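Side-chain contacts in WbmS, polysaccharide deacetylase involved in O-antigen biosynthesis (Bordetella bronchiseptica, PDB 3HFT), which probably removes acetyl groups from a polysaccharide in a zinc-dependent reaction during assembly of the bacterial O-antigen: residues D58-G62 with A63-A67; T241-G244 with S245-L249. All coordinates share one frame; numbering follows the deposited sequence.

Contact 1 of 2, residues D58-G62 with A63-A67; sequences DLIEG and AGVCA
Ile-60 reaches from the last turn of helix 50-63 to Val-65 and Ala-67, where the chain turns back into strand 67-71. This is the return from helix to strand in a beta-alpha-beta crossover: strands 39-44 and 67-71 lie side by side and parallel in the central sheet of the deacetylase fold.

The apolar contact rests on one methyl group. With CG1 lying beside the backbone N (chi1 -55°), CG2 of Ile-60 is turned opposite that nitrogen and faces the returning chain. It touches CG2 of Val-65 at 3.8 Å, the two side chains crossing at about a right angle, and the CB of Ala-67 lies 3.9 Å from the same Ile-60 CG2. Phe-43 and Phe-87 from the flanking strands pack on both Ile-60 and Ala-67, while Leu-253 of helix 245-256 touches Ile-60, Ala-63 and Val-65, so this small cluster is part of the layer between helices and sheet.

The polar part is the end of the helical bonding. Two amides are each divided between two carbonyls, every bond weak: Ala-63 N points to Leu-59 O (3.4 Å) and Ile-60 O (3.0 Å), and Gly-64 N to Ile-60 O (3.1 Å) and Glu-61 O (3.0 Å). The mixed spans of four and three residues mark the end of regular helical bonding. Gly-64 then leaves helical geometry with phi 71°, a value that suits a residue lacking CB, and the chain swings toward the sheet.

A water joins the two sides of the turn. It donates to Ile-60 O at 3.2 Å, making a third donor to that carbonyl, and bridges to the far side by donating to Val-65 O at 2.7 Å.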
ATOM      1  N   ASP A  58      30.091  -2.546  -4.846  1.00 34.15           N
ATOM      2  CA  ASP A  58      31.149  -3.528  -5.133  1.00 35.29           C
ATOM      3  C   ASP A  58      30.676  -4.978  -5.019  1.00 33.58           C
ATOM      4  O   ASP A  58      31.000  -5.819  -5.848  1.00 32.76           O
ATOM      5  CB  ASP A  58      32.339  -3.300  -4.219  1.00 37.36           C
ATOM      6  CG  ASP A  58      33.075  -2.005  -4.523  1.00 39.58           C
ATOM      7  OD1 ASP A  58      32.925  -1.451  -5.642  1.00 36.88           O
ATOM      8  OD2 ASP A  58      33.794  -1.548  -3.615  1.00 41.41           O
ATOM      9  N   LEU A  59      29.849  -5.249  -4.024  1.00 35.76           N
ATOM     10  CA  LEU A  59      29.314  -6.573  -3.796  1.00 37.03           C
ATOM     11  C   LEU A  59      28.413  -7.029  -4.952  1.00 36.54           C
ATOM     12  O   LEU A  59      28.560  -8.147  -5.478  1.00 35.68           O
ATOM     13  CB  LEU A  59      28.567  -6.550  -2.460  1.00 37.87           C
ATOM     14  CG  LEU A  59      28.580  -7.782  -1.582  1.00 44.21           C
ATOM     15  CD1 LEU A  59      30.002  -8.236  -1.337  1.00 45.26           C
ATOM     16  CD2 LEU A  59      27.867  -7.498  -0.249  1.00 40.92           C
ATOM     17  N   ILE A  60      27.512  -6.153  -5.398  1.00 34.11           N
ATOM     18  CA  ILE A  60      26.630  -6.473  -6.538  1.00 33.83           C
ATOM     19  C   ILE A  60      27.394  -6.529  -7.879  1.00 34.97           C
ATOM     20  O   ILE A  60      27.194  -7.456  -8.673  1.00 35.03           O
ATOM     21  CB  ILE A  60      25.445  -5.498  -6.603  1.00 32.98           C
ATOM     22  CG1 ILE A  60      24.703  -5.490  -5.264  1.00 32.17           C
ATOM     23  CG2 ILE A  60      24.468  -5.883  -7.721  1.00 31.80           C
ATOM     24  CD1 ILE A  60      24.331  -6.916  -4.721  1.00 34.35           C
ATOM     25  N   GLU A  61      28.294  -5.563  -8.119  1.00 35.16           N
ATOM     26  CA  GLU A  61      29.152  -5.598  -9.296  1.00 35.51           C
ATOM     27  C   GLU A  61      29.980  -6.884  -9.353  1.00 36.08           C
ATOM     28  O   GLU A  61      30.125  -7.468 -10.410  1.00 34.15           O
ATOM     29  CB  GLU A  61      30.034  -4.342  -9.384  1.00 35.03           C
ATOM     30  CG  GLU A  61      29.156  -3.121  -9.698  1.00 41.17           C
ATOM     31  CD  GLU A  61      29.907  -1.867 -10.145  1.00 39.01           C
ATOM     32  OE1 GLU A  61      31.093  -1.695  -9.776  1.00 39.12           O
ATOM     33  OE2 GLU A  61      29.251  -1.033 -10.835  1.00 44.41           O
ATOM     34  N   GLY A  62      30.478  -7.351  -8.214  1.00 34.89           N
ATOM     35  CA  GLY A  62      31.234  -8.599  -8.171  1.00 34.31           C
ATOM     36  C   GLY A  62      30.440  -9.823  -8.597  1.00 34.65           C
ATOM     37  O   GLY A  62      31.008 -10.782  -9.124  1.00 32.70           O
ATOM     38  N   ALA A  63      29.129  -9.792  -8.369  1.00 35.19           N
ATOM     39  CA  ALA A  63      28.229 -10.870  -8.761  1.00 35.16           C
ATOM     40  C   ALA A  63      27.861 -10.759 -10.226  1.00 36.70           C
ATOM     41  O   ALA A  63      27.463 -11.733 -10.849  1.00 38.52           O
ATOM     42  CB  ALA A  63      26.959 -10.830  -7.882  1.00 33.59           C
ATOM     43  N   GLY A  64      27.961  -9.556 -10.772  1.00 37.25           N
ATOM     44  CA  GLY A  64      27.640  -9.317 -12.165  1.00 35.49           C
ATOM     45  C   GLY A  64      26.167  -9.387 -12.512  1.00 36.62           C
ATOM     46  O   GLY A  64      25.827  -9.731 -13.636  1.00 34.09           O
ATOM     47  N   VAL A  65      25.298  -9.052 -11.558  1.00 36.27           N
ATOM     48  CA  VAL A  65      23.835  -9.113 -11.751  1.00 35.49           C
ATOM     49  C   VAL A  65      23.203  -7.710 -11.858  1.00 35.32           C
ATOM     50  O   VAL A  65      23.818  -6.694 -11.485  1.00 34.89           O
ATOM     51  CB  VAL A  65      23.149  -9.886 -10.562  1.00 34.72           C
ATOM     52  CG1 VAL A  65      23.787 -11.258 -10.369  1.00 36.56           C
ATOM     53  CG2 VAL A  65      23.243  -9.098  -9.220  1.00 35.56           C
ATOM     54  N   CYS A  66      21.979  -7.679 -12.377  1.00 33.66           N
ATOM     55  CA  CYS A  66      21.153  -6.472 -12.435  1.00 34.38           C
ATOM     56  C   CYS A  66      20.708  -6.055 -11.042  1.00 34.55           C
ATOM     57  O   CYS A  66      20.613  -6.881 -10.135  1.00 33.91           O
ATOM     58  CB  CYS A  66      19.874  -6.725 -13.247  1.00 35.63           C
ATOM     59  SG  CYS A  66      20.124  -6.830 -15.013  1.00 39.32           S
ATOM     60  N   ALA A  67      20.406  -4.769 -10.884  1.00 33.14           N
ATOM     61  CA  ALA A  67      19.876  -4.259  -9.637  1.00 32.63           C
ATOM     62  C   ALA A  67      19.292  -2.864  -9.863  1.00 35.90           C
ATOM     63  O   ALA A  67      19.629  -2.192 -10.837  1.00 31.56           O
ATOM     64  CB  ALA A  67      20.958  -4.259  -8.522  1.00 32.10           C
TER
HETATM   65  O   HOH W   1      26.532  -6.263 -11.575  1.00 58.59           O

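Contact 2 of 2, residues T241-G244 with S245-L249; sequences TSAG and SRTFL
Gly-244 occupies the N-cap of helix 245-256 in an extended conformation (phi -164°), and its carbonyl receives the first helical bond, from Phe-248 N to Gly-244 O at 2.9 Å, with the donor nearly in line with the C=O bond.

Thr-247 is the side chain that folds back on the incoming loop. Its hydroxyl sits between its own backbone N and carbonyl carbon (chi1 61°), which brings OG1 back to the amide of Gly-244: Gly-244 N donates to Thr-247 OG1 over 2.9 Å, almost straight at 167°. OG1 also lies 3.3 Å from the CA of Ala-243, while the methyl CG2 brushes Ser-242 O at 4.0 Å. Phe-248 meets the loop through its CB, 3.3 Å from Gly-244 O; its ring extends away to stack on Trp-177. Ser-245, whose CB lies against the Gly-244 carbonyl carbon, sends its hydroxyl to Thr-216 O.

Gly-244 has no side chain to cap the first helical amides, and Asn-215 OD1 takes the place of one by accepting Thr-247 N and, weakly, Arg-246 N. The bond from Gly-244 N to Thr-247 OG1 is the half of a capping box in which the N3 side chain accepts the N-cap amide, here at the N-terminus of helix 245-256.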
ATOM      1  N   THR A 241      29.474 -10.892  12.755  1.00 33.67           N
ATOM      2  CA  THR A 241      30.218 -12.024  12.207  1.00 35.38           C
ATOM      3  C   THR A 241      29.354 -13.294  12.082  1.00 36.35           C
ATOM      4  O   THR A 241      29.787 -14.284  11.501  1.00 36.42           O
ATOM      5  CB  THR A 241      31.545 -12.297  12.985  1.00 37.84           C
ATOM      6  OG1 THR A 241      31.263 -12.445  14.373  1.00 39.30           O
ATOM      7  CG2 THR A 241      32.526 -11.156  12.784  1.00 38.04           C
ATOM      8  N   SER A 242      28.144 -13.270  12.627  0.50 36.79           N
ATOM      9  CA  SER A 242      27.197 -14.379  12.434  0.50 37.42           C
ATOM     10  C   SER A 242      26.420 -14.141  11.139  0.50 36.06           C
ATOM     11  O   SER A 242      26.877 -13.411  10.255  0.50 36.39           O
ATOM     12  CB  SER A 242      26.236 -14.466  13.622  0.50 37.84           C
ATOM     13  OG  SER A 242      25.325 -13.380  13.624  0.50 42.47           O
ATOM     14  N   ALA A 243      25.260 -14.781  11.009  1.00 36.28           N
ATOM     15  CA  ALA A 243      24.396 -14.569   9.859  1.00 35.89           C
ATOM     16  C   ALA A 243      23.686 -13.228  10.001  1.00 34.34           C
ATOM     17  O   ALA A 243      23.285 -12.838  11.116  1.00 33.63           O
ATOM     18  CB  ALA A 243      23.374 -15.680   9.771  1.00 33.51           C
ATOM     19  N   GLY A 244      23.523 -12.519   8.886  1.00 34.05           N
ATOM     20  CA  GLY A 244      22.759 -11.289   8.885  1.00 33.99           C
ATOM     21  C   GLY A 244      22.410 -10.908   7.460  1.00 33.51           C
ATOM     22  O   GLY A 244      22.475 -11.757   6.547  1.00 32.28           O
ATOM     23  N   SER A 245      22.090  -9.635   7.264  1.00 34.00           N
ATOM     24  CA  SER A 245      21.670  -9.095   5.962  1.00 32.32           C
ATOM     25  C   SER A 245      22.704  -9.299   4.873  1.00 33.94           C
ATOM     26  O   SER A 245      22.353  -9.602   3.733  1.00 32.63           O
ATOM     27  CB  SER A 245      21.344  -7.603   6.075  1.00 34.20           C
ATOM     28  OG  SER A 245      20.245  -7.384   6.967  1.00 35.70           O
ATOM     29  N   ARG A 246      23.980  -9.153   5.209  1.00 30.99           N
ATOM     30  CA  ARG A 246      25.055  -9.301   4.242  1.00 31.31           C
ATOM     31  C   ARG A 246      25.231 -10.756   3.820  1.00 34.00           C
ATOM     32  O   ARG A 246      25.329 -11.065   2.630  1.00 32.67           O
ATOM     33  CB  ARG A 246      26.372  -8.802   4.827  1.00 33.35           C
ATOM     34  CG  ARG A 246      27.509  -8.686   3.839  1.00 33.27           C
ATOM     35  CD  ARG A 246      28.787  -8.349   4.589  1.00 33.12           C
ATOM     36  NE  ARG A 246      29.873  -8.015   3.686  1.00 34.20           N
ATOM     37  CZ  ARG A 246      30.038  -6.840   3.085  1.00 36.83           C
ATOM     38  NH1 ARG A 246      29.188  -5.869   3.246  1.00 31.65           N
ATOM     39  NH2 ARG A 246      31.058  -6.650   2.279  1.00 35.15           N
ATOM     40  N   THR A 247      25.273 -11.664   4.783  1.00 33.78           N
ATOM     41  CA  THR A 247      25.461 -13.071   4.450  1.00 32.31           C
ATOM     42  C   THR A 247      24.218 -13.624   3.724  1.00 33.83           C
ATOM     43  O   THR A 247      24.347 -14.461   2.852  1.00 31.83           O
ATOM     44  CB  THR A 247      25.830 -13.914   5.659  1.00 34.79           C
ATOM     45  OG1 THR A 247      24.785 -13.853   6.615  1.00 34.51           O
ATOM     46  CG2 THR A 247      27.168 -13.456   6.279  1.00 34.13           C
ATOM     47  N   PHE A 248      23.033 -13.107   4.037  1.00 32.37           N
ATOM     48  CA  PHE A 248      21.810 -13.497   3.333  1.00 34.25           C
ATOM     49  C   PHE A 248      21.947 -13.101   1.857  1.00 33.64           C
ATOM     50  O   PHE A 248      21.680 -13.889   0.966  1.00 33.29           O
ATOM     51  CB  PHE A 248      20.629 -12.803   3.997  1.00 35.75           C
ATOM     52  CG  PHE A 248      19.282 -13.012   3.334  1.00 33.99           C
ATOM     53  CD1 PHE A 248      18.815 -12.126   2.383  1.00 34.90           C
ATOM     54  CD2 PHE A 248      18.441 -14.042   3.738  1.00 36.89           C
ATOM     55  CE1 PHE A 248      17.567 -12.275   1.835  1.00 32.78           C
ATOM     56  CE2 PHE A 248      17.186 -14.185   3.191  1.00 38.84           C
ATOM     57  CZ  PHE A 248      16.751 -13.297   2.236  1.00 36.07           C
ATOM     58  N   LEU A 249      22.371 -11.864   1.616  1.00 34.97           N
ATOM     59  CA  LEU A 249      22.533 -11.377   0.243  1.00 35.25           C
ATOM     60  C   LEU A 249      23.616 -12.140  -0.459  1.00 35.00           C
ATOM     61  O   LEU A 249      23.466 -12.507  -1.626  1.00 31.98           O
ATOM     62  CB  LEU A 249      22.892  -9.892   0.262  1.00 35.65           C
ATOM     63  CG  LEU A 249      23.204  -9.225  -1.074  1.00 33.01           C
ATOM     64  CD1 LEU A 249      22.063  -9.342  -2.104  1.00 31.65           C
ATOM     65  CD2 LEU A 249      23.564  -7.733  -0.786  1.00 35.98           C
TER

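Overall arrangement
Both contacts are partly buried and lie at helix ends of opposite sense: contact 1 at the C-terminal end of helix 50-63, contact 2 at the N-terminal start of helix 245-256. Their centres are about 17 Å apart, yet the helices touch, Leu-59 CD2 lying 4.0 Å from Arg-246 CZ and Ile-60 CD1 4.1 Å from Leu-249 CD2; a salt bridge from Arg-246 to Asp-55 ties the same pair. The chemistry differs. Residues 58-67 combine weak, shared backbone bonds with an apolar cluster against the sheet, whereas residues 241-249 rely on two well-directed hydrogen bonds, with the exposed start of the loop (Thr-241, Ser-242) on one side and buried Phe-248 and Leu-249 on the other.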